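Local structure of 6-aminohexanoate-dimer hydrolase (Bacillus anthracis, 4GB7) at residues L83-D88 with L121-Y126; D111-V116 with N408-I413; Q183-M188 with N251-T256; Q189-Y194 with G244-Y249. The protein probably hydrolyses amide bonds in 6-aminohexanoate dimers or related compounds, as a serine hydrolase of the beta-lactamase superfamily. All blocks are in the same frame, centred on the assembly; numbering follows the deposited sequence. Where two conformers were deposited one is given.

How the contacts relate
Two pairs of contacts sit on opposite sides of the chain's centre. Contacts 1 and 2 have centres 9 Å apart and share a five-stranded antiparallel sheet: strand 120-126 of contact 1 lies at its edge beside strand 110-117 of contact 2, with Val-122 N 2.8 Å from Val-115 O. Contacts 3 and 4, also 9 Å apart, meet where helix 182-186 runs into strand 191-193 and where Met-188 O lies 2.8 Å from Ser-248 N. These two adjoin the probable active site: Tyr-249, at the end of contact 4, is a candidate residue with Ser-140 and Lys-143. Contacts 2 and 3 lie 28 Å apart between centres, and contacts 3 and 4 both fall inside the chain loop closed by contact 2.

Contact 1 of 4, residues L83-D88 with L121-Y126; sequences LQNLDD and LVYERY
One carboxylate oxygen, Asp-87 OD1, is gripped from two directions by Tyr-123 and Arg-125. Tyr-123 OH donates to its anti lone pair at 2.6 Å, in the plane of the phenol ring, while Arg-125 NE reaches its syn lone pair at 2.9 Å. OD1 stands 27° out of the guanidinium plane in this salt bridge, and Arg-125 NH2 adds only weak bonds to the two carboxylate oxygens. A bend in the arginine chain (chi2 -76°) takes CD off an extended course, and Tyr-123 CE1 sits under the centre of the guanidinium, 3.4 Å from its plane. Leu-86 covers one face of the Tyr-123 ring: its CB lies 3.7 Å from the centroid, only 4° off the normal, in a CH-pi contact. Earlier in the loop, the backbones join: Gln-84 N bonds to Val-122 O at 2.8 Å, and Leu-83 CA makes a CH...O contact of 3.2 Å with the same oxygen. Val-122 and Tyr-123 form a classic beta bulge opposite Val-115 in this edge strand. With two firm donors on one oxygen and a cationic partner, Asp-87 is probably stabilised as the carboxylate, and its bonds to Tyr-123 and Arg-125 tie the loop to the sheet edge.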
loop_
_atom_site.group_PDB
_atom_site.type_symbol
_atom_site.label_atom_id
_atom_site.label_comp_id
_atom_site.label_asym_id
_atom_site.label_seq_id
_atom_site.Cartn_x
_atom_site.Cartn_y
_atom_site.Cartn_z
ATOM N N LEU A 83 -15.278 16.065 -15.170
ATOM C CA LEU A 83 -15.558 14.682 -15.569
ATOM C C LEU A 83 -15.415 14.461 -17.054
ATOM O O LEU A 83 -15.819 15.295 -17.891
ATOM C CB LEU A 83 -16.936 14.269 -15.089
ATOM C CG LEU A 83 -17.197 14.146 -13.577
ATOM C CD1 LEU A 83 -18.538 13.471 -13.419
ATOM C CD2 LEU A 83 -16.101 13.376 -12.801
ATOM N N GLN A 84 -14.817 13.319 -17.370
ATOM C CA GLN A 84 -14.784 12.781 -18.716
ATOM C C GLN A 84 -15.136 11.305 -18.631
ATOM O O GLN A 84 -14.589 10.587 -17.832
ATOM C CB GLN A 84 -13.429 12.914 -19.337
ATOM C CG GLN A 84 -12.976 14.317 -19.618
ATOM C CD GLN A 84 -11.640 14.296 -20.348
ATOM O OE1 GLN A 84 -11.488 13.633 -21.386
ATOM N NE2 GLN A 84 -10.659 14.977 -19.789
ATOM N N ASN A 85 -16.051 10.854 -19.487
ATOM C CA ASN A 85 -16.442 9.472 -19.427
ATOM C C ASN A 85 -15.429 8.637 -20.206
ATOM O O ASN A 85 -15.402 8.673 -21.454
ATOM C CB ASN A 85 -17.836 9.235 -20.019
ATOM C CG ASN A 85 -18.329 7.843 -19.744
ATOM O OD1 ASN A 85 -17.532 6.979 -19.428
ATOM N ND2 ASN A 85 -19.644 7.616 -19.838
ATOM N N LEU A 86 -14.618 7.881 -19.464
ATOM C CA LEU A 86 -13.588 7.007 -20.048
ATOM C C LEU A 86 -14.060 5.567 -20.250
ATOM O O LEU A 86 -13.238 4.697 -20.488
ATOM C CB LEU A 86 -12.338 7.001 -19.175
ATOM C CG LEU A 86 -11.727 8.408 -19.020
ATOM C CD1 LEU A 86 -10.526 8.334 -18.087
ATOM C CD2 LEU A 86 -11.291 9.097 -20.327
ATOM N N ASP A 87 -15.361 5.300 -20.164
ATOM C CA ASP A 87 -15.800 3.920 -20.181
ATOM C C ASP A 87 -15.309 3.200 -21.452
ATOM O O ASP A 87 -14.985 2.009 -21.396
ATOM C CB ASP A 87 -17.315 3.809 -20.190
ATOM C CG ASP A 87 -17.952 4.107 -18.867
ATOM O OD1 ASP A 87 -17.246 4.122 -17.836
ATOM O OD2 ASP A 87 -19.195 4.355 -18.890
ATOM N N ASP A 88 -15.297 3.906 -22.573
ATOM C CA ASP A 88 -14.990 3.273 -23.874
ATOM C C ASP A 88 -13.606 3.660 -24.351
ATOM O O ASP A 88 -13.256 3.429 -25.499
ATOM C CB ASP A 88 -16.061 3.631 -24.921
ATOM C CG ASP A 88 -17.434 3.066 -24.581
ATOM O OD1 ASP A 88 -17.511 1.862 -24.309
ATOM O OD2 ASP A 88 -18.444 3.831 -24.587
ATOM N N LEU A 121 -11.133 15.661 -10.036
ATOM C CA LEU A 121 -11.627 14.338 -10.373
ATOM C C LEU A 121 -12.143 14.288 -11.815
ATOM O O LEU A 121 -12.965 15.117 -12.233
ATOM C CB LEU A 121 -12.745 13.958 -9.407
ATOM C CG LEU A 121 -13.465 12.640 -9.579
ATOM C CD1 LEU A 121 -12.536 11.494 -9.301
ATOM C CD2 LEU A 121 -14.738 12.622 -8.692
ATOM N N VAL A 122 -11.647 13.307 -12.582
ATOM C CA VAL A 122 -12.057 13.139 -13.963
ATOM C C VAL A 122 -12.930 11.952 -14.187
ATOM O O VAL A 122 -13.817 12.000 -15.079
ATOM C CB VAL A 122 -10.826 13.089 -14.937
ATOM C CG1 VAL A 122 -11.250 12.714 -16.359
ATOM C CG2 VAL A 122 -10.075 14.405 -14.844
ATOM N N TYR A 123 -12.723 10.871 -13.430
ATOM C CA TYR A 123 -13.423 9.629 -13.719
ATOM C C TYR A 123 -13.356 8.750 -12.515
ATOM O O TYR A 123 -12.293 8.602 -11.917
ATOM C CB TYR A 123 -12.744 8.905 -14.842
ATOM C CG TYR A 123 -13.344 7.620 -15.333
ATOM C CD1 TYR A 123 -14.561 7.621 -15.981
ATOM C CD2 TYR A 123 -12.659 6.413 -15.209
ATOM C CE1 TYR A 123 -15.070 6.445 -16.499
ATOM C CE2 TYR A 123 -13.166 5.220 -15.709
ATOM C CZ TYR A 123 -14.372 5.255 -16.349
ATOM O OH TYR A 123 -14.839 4.094 -16.903
ATOM N N GLU A 124 -14.485 8.248 -12.099
ATOM C CA GLU A 124 -14.569 7.258 -11.038
ATOM C C GLU A 124 -15.617 6.239 -11.359
ATOM O O GLU A 124 -16.727 6.593 -11.817
ATOM C CB GLU A 124 -14.814 7.842 -9.656
ATOM C CG GLU A 124 -16.027 8.721 -9.560
ATOM C CD GLU A 124 -16.343 9.220 -8.164
ATOM O OE1 GLU A 124 -15.673 8.824 -7.194
ATOM O OE2 GLU A 124 -17.287 10.037 -8.046
ATOM N N ARG A 125 -15.267 4.974 -11.097
ATOM C CA ARG A 125 -16.176 3.882 -11.280
ATOM C C ARG A 125 -16.023 2.907 -10.147
ATOM O O ARG A 125 -14.898 2.658 -9.693
ATOM C CB ARG A 125 -15.938 3.170 -12.592
ATOM C CG ARG A 125 -16.261 4.025 -13.816
ATOM C CD ARG A 125 -17.770 4.106 -14.012
ATOM N NE ARG A 125 -18.076 4.884 -15.201
ATOM C CZ ARG A 125 -18.293 6.205 -15.284
ATOM N NH1 ARG A 125 -18.165 7.035 -14.241
ATOM N NH2 ARG A 125 -18.634 6.718 -16.478
ATOM N N TYR A 126 -17.162 2.381 -9.697
ATOM C CA TYR A 126 -17.278 1.397 -8.598
ATOM C C TYR A 126 -18.008 0.184 -9.131
ATOM O O TYR A 126 -18.988 0.320 -9.914
ATOM C CB TYR A 126 -17.973 1.997 -7.373
ATOM C CG TYR A 126 -17.239 3.212 -6.863
ATOM C CD1 TYR A 126 -16.189 3.088 -5.978
ATOM C CD2 TYR A 126 -17.469 4.477 -7.419
ATOM C CE1 TYR A 126 -15.455 4.191 -5.608
ATOM C CE2 TYR A 126 -16.755 5.590 -7.047
ATOM C CZ TYR A 126 -15.717 5.442 -6.183
ATOM O OH TYR A 126 -14.988 6.553 -5.833
#

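Contact 2 of 4, residues D111-V116 with N408-I413; sequences DAFVVV and NMYIDI
Strand 111-116 and helix 408-413 run in roughly the same direction, their axes 39° apart and 11.5 Å from each other at closest approach. This is the C-terminal helix 402-417 packed on the five-stranded antiparallel sheet of the beta-lactamase-like fold. Phe-113 and Val-115 point at the helix, whereas Ala-112, Val-114 and Val-116 touch helix 307-318 on the other side of the sheet. Phe-113 carries most of the contact. Its CG is anti to the backbone N (chi1 -171°), and the ring's far end reaches three helix residues. The selenomethionine Met-409 comes tip to tip with it, its chain bent at the last torsion (chi3 91°) and its methyl CE 3.9 Å from Phe-113 CE1. Tyr-410 slants past, with its CE1 near the plane of the phenylalanine ring at the edge, 4.0 Å from Phe-113 CE1. Ile-413 also meets the ring at its edge, CD1 lying 4.1 Å from Phe-113 CZ. The interface is apolar throughout, and all five touching residues are buried. The one polar tip among them, Tyr-410 OH, is hydrogen-bonded to His-391 of the neighbouring strand 387-393, and the His-391 ring also meets Phe-113 edge-to-face. Tyr-410 and Phe-113 both touch Ile-389 of that strand, so the helix is seated over two adjacent strands. One helical turn beyond Met-409, the second branch of Ile-413 makes the last touch: its CG2 lies 4.3 Å from Val-115 CG1.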
loop_
_atom_site.group_PDB
_atom_site.type_symbol
_atom_site.label_atom_id
_atom_site.label_comp_id
_atom_site.label_asym_id
_atom_site.label_seq_id
_atom_site.Cartn_x
_atom_site.Cartn_y
_atom_site.Cartn_z
ATOM N N ASP A 111 -12.764 -3.151 -8.164
ATOM C CA ASP A 111 -13.864 -2.639 -7.319
ATOM C C ASP A 111 -14.033 -1.118 -7.411
ATOM O O ASP A 111 -15.167 -0.633 -7.281
ATOM C CB ASP A 111 -13.660 -3.026 -5.847
ATOM C CG ASP A 111 -13.755 -4.518 -5.598
ATOM O OD1 ASP A 111 -14.607 -5.208 -6.190
ATOM O OD2 ASP A 111 -12.972 -5.021 -4.794
ATOM N N ALA A 112 -12.903 -0.395 -7.533
ATOM C CA ALA A 112 -12.893 1.050 -7.648
ATOM C C ALA A 112 -11.763 1.518 -8.523
ATOM O O ALA A 112 -10.650 1.000 -8.452
ATOM C CB ALA A 112 -12.777 1.714 -6.278
ATOM N N PHE A 113 -12.057 2.553 -9.293
ATOM C CA PHE A 113 -11.083 3.139 -10.189
ATOM C C PHE A 113 -11.330 4.640 -10.180
ATOM O O PHE A 113 -12.410 5.081 -10.491
ATOM C CB PHE A 113 -11.169 2.512 -11.562
ATOM C CG PHE A 113 -10.071 2.907 -12.482
ATOM C CD1 PHE A 113 -8.815 2.329 -12.366
ATOM C CD2 PHE A 113 -10.262 3.881 -13.458
ATOM C CE1 PHE A 113 -7.796 2.686 -13.229
ATOM C CE2 PHE A 113 -9.263 4.194 -14.350
ATOM C CZ PHE A 113 -8.013 3.631 -14.210
ATOM N N VAL A 114 -10.334 5.399 -9.735
ATOM C CA VAL A 114 -10.422 6.851 -9.646
ATOM C C VAL A 114 -9.239 7.500 -10.380
ATOM O O VAL A 114 -8.051 7.152 -10.102
ATOM C CB VAL A 114 -10.420 7.299 -8.184
ATOM C CG1 VAL A 114 -10.366 8.820 -8.059
ATOM C CG2 VAL A 114 -11.629 6.706 -7.413
ATOM N N VAL A 115 -9.552 8.471 -11.229
ATOM C CA VAL A 115 -8.567 9.250 -11.973
ATOM C C VAL A 115 -8.732 10.746 -11.644
ATOM O O VAL A 115 -9.791 11.339 -11.803
ATOM C CB VAL A 115 -8.668 9.062 -13.494
ATOM C CG1 VAL A 115 -7.568 9.867 -14.210
ATOM C CG2 VAL A 115 -8.696 7.589 -13.878
ATOM N N VAL A 116 -7.652 11.335 -11.162
ATOM C CA VAL A 116 -7.563 12.744 -10.812
ATOM C C VAL A 116 -6.501 13.365 -11.741
ATOM O O VAL A 116 -5.450 12.744 -11.998
ATOM C CB VAL A 116 -7.155 12.944 -9.369
ATOM C CG1 VAL A 116 -7.120 14.444 -8.999
ATOM C CG2 VAL A 116 -8.136 12.251 -8.439
ATOM N N ASN A 408 0.741 0.217 -18.606
ATOM C CA ASN A 408 0.737 0.884 -19.882
ATOM C C ASN A 408 -0.547 1.707 -20.074
ATOM O O ASN A 408 -0.498 2.803 -20.633
ATOM C CB ASN A 408 0.887 -0.138 -21.007
ATOM C CG ASN A 408 2.352 -0.509 -21.231
ATOM O OD1 ASN A 408 3.108 0.317 -21.783
ATOM N ND2 ASN A 408 2.771 -1.722 -20.763
HETATM N N MSE A 409 -1.680 1.197 -19.619
HETATM C CA MSE A 409 -2.972 1.912 -19.698
HETATM C C MSE A 409 -2.899 3.242 -18.943
HETATM O O MSE A 409 -3.445 4.270 -19.381
HETATM C CB MSE A 409 -4.043 1.029 -19.074
HETATM C CG MSE A 409 -5.435 1.577 -18.978
HETATM SE SE MSE A 409 -6.403 0.193 -18.022
HETATM C CE MSE A 409 -6.126 0.852 -16.240
ATOM N N TYR A 410 -2.178 3.260 -17.816
ATOM C CA TYR A 410 -2.086 4.522 -17.065
ATOM C C TYR A 410 -1.345 5.613 -17.863
ATOM O O TYR A 410 -1.676 6.795 -17.798
ATOM C CB TYR A 410 -1.383 4.303 -15.753
ATOM C CG TYR A 410 -2.034 3.342 -14.785
ATOM C CD1 TYR A 410 -3.364 2.993 -14.848
ATOM C CD2 TYR A 410 -1.280 2.753 -13.821
ATOM C CE1 TYR A 410 -3.899 2.073 -13.947
ATOM C CE2 TYR A 410 -1.804 1.867 -12.927
ATOM C CZ TYR A 410 -3.130 1.502 -13.004
ATOM O OH TYR A 410 -3.624 0.589 -12.068
ATOM N N ILE A 411 -0.325 5.210 -18.605
ATOM C CA ILE A 411 0.376 6.106 -19.516
ATOM C C ILE A 411 -0.546 6.603 -20.634
ATOM O O ILE A 411 -0.620 7.814 -20.912
ATOM C CB ILE A 411 1.660 5.457 -20.091
ATOM C CG1 ILE A 411 2.642 5.061 -18.974
ATOM C CG2 ILE A 411 2.304 6.451 -21.080
ATOM C CD1 ILE A 411 3.847 4.241 -19.412
ATOM N N ASP A 412 -1.277 5.695 -21.275
ATOM C CA ASP A 412 -2.203 6.100 -22.283
ATOM C C ASP A 412 -3.311 7.014 -21.797
ATOM O O ASP A 412 -3.674 7.977 -22.505
ATOM C CB ASP A 412 -2.811 4.889 -22.971
ATOM C CG ASP A 412 -1.799 4.133 -23.850
ATOM O OD1 ASP A 412 -0.740 4.706 -24.265
ATOM O OD2 ASP A 412 -2.105 2.965 -24.152
ATOM N N ILE A 413 -3.846 6.737 -20.607
ATOM C CA ILE A 413 -4.823 7.649 -20.021
ATOM C C ILE A 413 -4.225 9.048 -19.816
ATOM O O ILE A 413 -4.831 10.042 -20.169
ATOM C CB ILE A 413 -5.457 7.108 -18.708
ATOM C CG1 ILE A 413 -6.278 5.864 -18.989
ATOM C CG2 ILE A 413 -6.268 8.237 -18.010
ATOM C CD1 ILE A 413 -6.646 5.079 -17.739
#

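Contact 3 of 4, residues Q183-M188 with N251-T256; sequences QQLMDM and NGSTET
Leu-185 and Met-188 press against Ser-253 in the tight part of this buried contact, where the CA atoms of Leu-185 and Ser-253 are 5.1 Å apart. Leu-185 spreads its two methyls over helix 251-265: CD2 lies 3.8 Å from Ser-253 OG, and CD1 is 3.8 Å from Thr-256 CG2, the Leu-185 and Thr-256 side chains crossing at about a right angle. The small serine lets the backbones close up, with Leu-185 O only 3.7 Å from Ser-253 CB. Met-188, a selenomethionine, comes from the other side of Ser-253, its SE 3.7 Å from Ser-253 CB. Its CE reaches Thr-254 OG1 at 3.6 Å, although that hydroxyl is hydrogen-bonded to Gln-358. A Schellman motif ends helix 182-186, with Met-188 as its C-prime residue at positive phi (58°). Met-188 and Thr-254 both touch Lys-143 of the putative SxxK pair, and Asn-251 OD1 bonds to its NZ. On the opposing helix Thr-256 N and OG1 approach Gly-252 O from opposite faces of its plane, OG1 at 2.9 Å. The looser side belongs to the partly exposed glutamines: Gln-184 leads away from helix 251-265, and Gln-183 NE2 turns instead to Asp-187 OD2, 3.0 Å away.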
loop_
_atom_site.group_PDB
_atom_site.type_symbol
_atom_site.label_atom_id
_atom_site.label_comp_id
_atom_site.label_asym_id
_atom_site.label_seq_id
_atom_site.Cartn_x
_atom_site.Cartn_y
_atom_site.Cartn_z
ATOM N N GLN A 183 17.035 3.332 7.320
ATOM C CA GLN A 183 17.118 3.538 5.888
ATOM C C GLN A 183 17.073 2.216 5.113
ATOM O O GLN A 183 16.364 2.120 4.104
ATOM C CB GLN A 183 18.319 4.420 5.498
ATOM C CG GLN A 183 18.238 4.895 4.043
ATOM C CD GLN A 183 17.003 5.752 3.771
ATOM O OE1 GLN A 183 16.783 6.761 4.413
ATOM N NE2 GLN A 183 16.204 5.353 2.789
ATOM N N GLN A 184 17.815 1.214 5.577
ATOM C CA GLN A 184 17.748 -0.148 4.989
ATOM C C GLN A 184 16.355 -0.732 4.996
ATOM O O GLN A 184 15.908 -1.354 3.998
ATOM C CB GLN A 184 18.787 -1.074 5.643
ATOM C CG GLN A 184 20.187 -0.669 5.199
ATOM C CD GLN A 184 21.310 -1.259 6.092
ATOM O OE1 GLN A 184 21.048 -1.827 7.204
ATOM N NE2 GLN A 184 22.547 -1.110 5.643
ATOM N N LEU A 185 15.652 -0.532 6.104
ATOM C CA LEU A 185 14.251 -0.971 6.222
ATOM C C LEU A 185 13.362 -0.216 5.226
ATOM O O LEU A 185 12.542 -0.842 4.456
ATOM C CB LEU A 185 13.750 -0.807 7.660
ATOM C CG LEU A 185 14.402 -1.673 8.724
ATOM C CD1 LEU A 185 14.172 -1.124 10.132
ATOM C CD2 LEU A 185 13.951 -3.124 8.697
HETATM N N MSE A 186 13.487 1.102 5.238
HETATM C CA MSE A 186 12.776 1.985 4.279
HETATM C C MSE A 186 12.959 1.557 2.811
HETATM O O MSE A 186 12.008 1.619 1.993
HETATM C CB MSE A 186 13.226 3.440 4.459
HETATM C CG MSE A 186 12.728 4.132 5.718
HETATM SE SE MSE A 186 10.854 4.560 5.523
HETATM C CE MSE A 186 11.139 6.299 4.787
ATOM N N ASP A 187 14.167 1.088 2.480
ATOM C CA ASP A 187 14.491 0.691 1.113
ATOM C C ASP A 187 14.322 -0.806 0.824
ATOM O O ASP A 187 14.735 -1.269 -0.258
ATOM C CB ASP A 187 15.922 1.151 0.755
ATOM C CG ASP A 187 16.031 2.674 0.613
ATOM O OD1 ASP A 187 15.008 3.297 0.282
ATOM O OD2 ASP A 187 17.109 3.231 0.897
HETATM N N MSE A 188 13.775 -1.563 1.774
HETATM C CA MSE A 188 13.540 -2.980 1.573
HETATM C C MSE A 188 14.865 -3.708 1.230
HETATM O O MSE A 188 14.952 -4.486 0.331
HETATM C CB MSE A 188 12.462 -3.201 0.505
HETATM C CG MSE A 188 11.107 -2.904 1.036
HETATM SE SE MSE A 188 10.466 -3.893 2.485
HETATM C CE MSE A 188 8.593 -3.489 2.248
ATOM N N ASN A 251 7.339 -7.565 4.271
ATOM C CA ASN A 251 6.385 -6.920 5.200
ATOM C C ASN A 251 7.024 -6.574 6.537
ATOM O O ASN A 251 6.702 -5.564 7.144
ATOM C CB ASN A 251 5.227 -7.852 5.498
ATOM C CG ASN A 251 4.326 -8.093 4.305
ATOM O OD1 ASN A 251 4.157 -7.245 3.440
ATOM N ND2 ASN A 251 3.747 -9.283 4.262
ATOM N N GLY A 252 7.864 -7.462 7.031
ATOM C CA GLY A 252 8.517 -7.282 8.308
ATOM C C GLY A 252 9.290 -6.012 8.437
ATOM O O GLY A 252 9.410 -5.465 9.573
ATOM N N SER A 253 9.862 -5.532 7.334
ATOM C CA SER A 253 10.612 -4.281 7.387
ATOM C C SER A 253 9.694 -3.110 7.753
ATOM O O SER A 253 9.988 -2.310 8.635
ATOM C CB SER A 253 11.345 -3.998 6.065
ATOM O OG SER A 253 12.341 -4.995 5.807
ATOM N N THR A 254 8.538 -3.029 7.090
ATOM C CA THR A 254 7.558 -2.000 7.422
ATOM C C THR A 254 7.020 -2.169 8.849
ATOM O O THR A 254 6.821 -1.183 9.572
ATOM C CB THR A 254 6.396 -2.064 6.429
ATOM O OG1 THR A 254 6.928 -2.227 5.120
ATOM C CG2 THR A 254 5.535 -0.769 6.491
ATOM N N GLU A 255 6.806 -3.417 9.276
ATOM C CA GLU A 255 6.286 -3.683 10.628
ATOM C C GLU A 255 7.284 -3.204 11.659
ATOM O O GLU A 255 6.879 -2.665 12.707
ATOM C CB GLU A 255 5.946 -5.139 10.849
ATOM C CG GLU A 255 4.835 -5.699 9.954
ATOM C CD GLU A 255 3.476 -5.038 10.087
ATOM O OE1 GLU A 255 3.229 -4.257 11.044
ATOM O OE2 GLU A 255 2.641 -5.298 9.172
ATOM N N THR A 256 8.574 -3.363 11.366
ATOM C CA THR A 256 9.617 -2.874 12.291
ATOM C C THR A 256 9.575 -1.341 12.405
ATOM O O THR A 256 9.627 -0.747 13.498
ATOM C CB THR A 256 10.996 -3.376 11.880
ATOM O OG1 THR A 256 11.016 -4.828 11.884
ATOM C CG2 THR A 256 12.101 -2.864 12.853
#

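Contact 4 of 4, residues Q189-Y194 with G244-Y249; sequences QVSVEY and GSVFSY
Gln-189 and Gly-244 provide the direct backbone link: Gly-244 N donates to Gln-189 O at 2.8 Å. A weaker CH...O contact follows, Gln-189 CA lying 3.3 Å from Val-246 O. Gly-244 has positive phi (93°), a conformation that suits glycine, and the Gln-189 side chain lies extended beside it, OE1 3.7 Å from Gly-244 CA. The van der Waals contacts centre on Ser-191, whose OG touches two residues of the loop, 3.5 Å from Ser-248 CB and 3.6 Å from Val-246 CG1; a chi1 of 65° turns that methyl to the Ser-191 hydroxyl. Water does the rest of the joining. One water accepts from Val-190 N and donates to Ser-248 O. A second accepts from Val-192 N, donates to Val-190 O and is hydrogen-bonded to Ser-248 OG at 2.7 Å, so that three polar groups of the two segments share it. A third donates to Gly-244 O and, weakly, to Gln-189 OE1. Strand 191-193 pairs antiparallel with strand 238-241. Segment 244-249 ends at Tyr-249, whose OH is hydrogen-bonded to Ser-140 and weakly to Lys-143; with Asn-251 this Tyr-Asn-Asn run is consistent with the YxN motif of serine beta-lactamase-like enzymes.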
loop_
_atom_site.group_PDB
_atom_site.type_symbol
_atom_site.label_atom_id
_atom_site.label_comp_id
_atom_site.label_asym_id
_atom_site.label_seq_id
_atom_site.Cartn_x
_atom_site.Cartn_y
_atom_site.Cartn_z
ATOM N N GLN A 189 15.904 -3.420 1.994
ATOM C CA GLN A 189 17.180 -4.057 1.802
ATOM C C GLN A 189 17.572 -5.002 2.977
ATOM O O GLN A 189 18.766 -5.272 3.230
ATOM C CB GLN A 189 18.240 -3.014 1.550
ATOM C CG GLN A 189 18.111 -2.296 0.219
ATOM C CD GLN A 189 19.029 -1.119 0.113
ATOM O OE1 GLN A 189 19.629 -0.693 1.100
ATOM N NE2 GLN A 189 19.178 -0.598 -1.088
ATOM N N VAL A 190 16.560 -5.531 3.649
ATOM C CA VAL A 190 16.720 -6.476 4.744
ATOM C C VAL A 190 16.211 -7.841 4.296
ATOM O O VAL A 190 15.005 -8.018 3.952
ATOM C CB VAL A 190 15.976 -5.974 6.004
ATOM C CG1 VAL A 190 16.267 -6.883 7.167
ATOM C CG2 VAL A 190 16.354 -4.489 6.313
ATOM N N SER A 191 17.143 -8.797 4.271
ATOM C CA SER A 191 16.892 -10.122 3.673
ATOM C C SER A 191 16.617 -11.101 4.805
ATOM O O SER A 191 17.528 -11.450 5.599
ATOM C CB SER A 191 18.086 -10.558 2.831
ATOM O OG SER A 191 18.247 -9.793 1.645
ATOM N N VAL A 192 15.384 -11.557 4.874
ATOM C CA VAL A 192 14.913 -12.337 5.981
ATOM C C VAL A 192 13.949 -13.413 5.503
ATOM O O VAL A 192 13.132 -13.194 4.591
ATOM C CB VAL A 192 14.171 -11.413 6.990
ATOM C CG1 VAL A 192 13.128 -12.140 7.802
ATOM C CG2 VAL A 192 15.170 -10.668 7.893
ATOM N N GLU A 193 14.036 -14.572 6.148
ATOM C CA GLU A 193 13.077 -15.664 5.953
ATOM C C GLU A 193 12.467 -16.014 7.328
ATOM O O GLU A 193 13.111 -15.798 8.394
ATOM C CB GLU A 193 13.763 -16.896 5.295
ATOM C CG GLU A 193 14.793 -17.607 6.194
ATOM C CD GLU A 193 15.439 -18.882 5.608
ATOM O OE1 GLU A 193 16.380 -19.393 6.214
ATOM O OE2 GLU A 193 14.998 -19.350 4.549
ATOM N N TYR A 194 11.265 -16.560 7.295
ATOM C CA TYR A 194 10.559 -16.992 8.467
ATOM C C TYR A 194 10.249 -18.463 8.290
ATOM O O TYR A 194 10.148 -18.958 7.137
ATOM C CB TYR A 194 9.206 -16.254 8.612
ATOM C CG TYR A 194 9.277 -14.726 8.506
ATOM C CD1 TYR A 194 9.581 -13.941 9.607
ATOM C CD2 TYR A 194 9.041 -14.083 7.324
ATOM C CE1 TYR A 194 9.620 -12.566 9.506
ATOM C CE2 TYR A 194 9.071 -12.717 7.214
ATOM C CZ TYR A 194 9.393 -11.957 8.321
ATOM O OH TYR A 194 9.427 -10.583 8.255
ATOM N N GLY A 244 21.295 -4.155 3.617
ATOM C CA GLY A 244 21.838 -3.198 2.689
ATOM C C GLY A 244 22.381 -3.814 1.415
ATOM O O GLY A 244 22.636 -3.094 0.435
ATOM N N SER A 245 22.528 -5.141 1.375
ATOM C CA SER A 245 23.280 -5.776 0.287
ATOM C C SER A 245 22.496 -5.986 -0.992
ATOM O O SER A 245 23.089 -6.002 -2.086
ATOM C CB SER A 245 23.887 -7.097 0.757
ATOM O OG SER A 245 22.914 -8.095 0.950
ATOM N N VAL A 246 21.179 -6.133 -0.863
ATOM C CA VAL A 246 20.297 -6.375 -2.017
ATOM C C VAL A 246 18.854 -6.024 -1.629
ATOM O O VAL A 246 18.504 -6.056 -0.459
ATOM C CB VAL A 246 20.346 -7.846 -2.487
ATOM C CG1 VAL A 246 19.789 -8.789 -1.415
ATOM C CG2 VAL A 246 19.649 -8.024 -3.826
ATOM N N PHE A 247 18.038 -5.728 -2.622
ATOM C CA PHE A 247 16.609 -5.560 -2.423
ATOM C C PHE A 247 15.963 -6.908 -2.101
ATOM O O PHE A 247 16.185 -7.901 -2.815
ATOM C CB PHE A 247 15.972 -4.947 -3.676
ATOM C CG PHE A 247 14.473 -4.831 -3.625
ATOM C CD1 PHE A 247 13.891 -3.775 -2.982
ATOM C CD2 PHE A 247 13.654 -5.755 -4.264
ATOM C CE1 PHE A 247 12.521 -3.612 -2.962
ATOM C CE2 PHE A 247 12.261 -5.611 -4.222
ATOM C CZ PHE A 247 11.697 -4.527 -3.583
ATOM N N SER A 248 15.136 -6.930 -1.048
ATOM C CA SER A 248 14.330 -8.089 -0.688
ATOM C C SER A 248 13.053 -7.566 -0.071
ATOM O O SER A 248 13.061 -7.075 1.067
ATOM C CB SER A 248 15.066 -8.989 0.317
ATOM O OG SER A 248 14.300 -10.141 0.600
ATOM N N TYR A 249 11.958 -7.639 -0.830
ATOM C CA TYR A 249 10.688 -7.116 -0.343
ATOM C C TYR A 249 10.198 -7.926 0.853
ATOM O O TYR A 249 10.067 -9.147 0.766
ATOM C CB TYR A 249 9.680 -7.181 -1.461
ATOM C CG TYR A 249 8.396 -6.431 -1.232
ATOM C CD1 TYR A 249 8.305 -5.054 -1.451
ATOM C CD2 TYR A 249 7.260 -7.096 -0.880
ATOM C CE1 TYR A 249 7.106 -4.377 -1.306
ATOM C CE2 TYR A 249 6.058 -6.431 -0.705
ATOM C CZ TYR A 249 5.983 -5.080 -0.927
ATOM O OH TYR A 249 4.772 -4.476 -0.774
HETATM O O HOH W 1 22.943 -0.361 0.661
HETATM O O HOH W 2 13.419 -5.710 3.448
HETATM O O HOH W 3 13.453 -10.198 3.167
#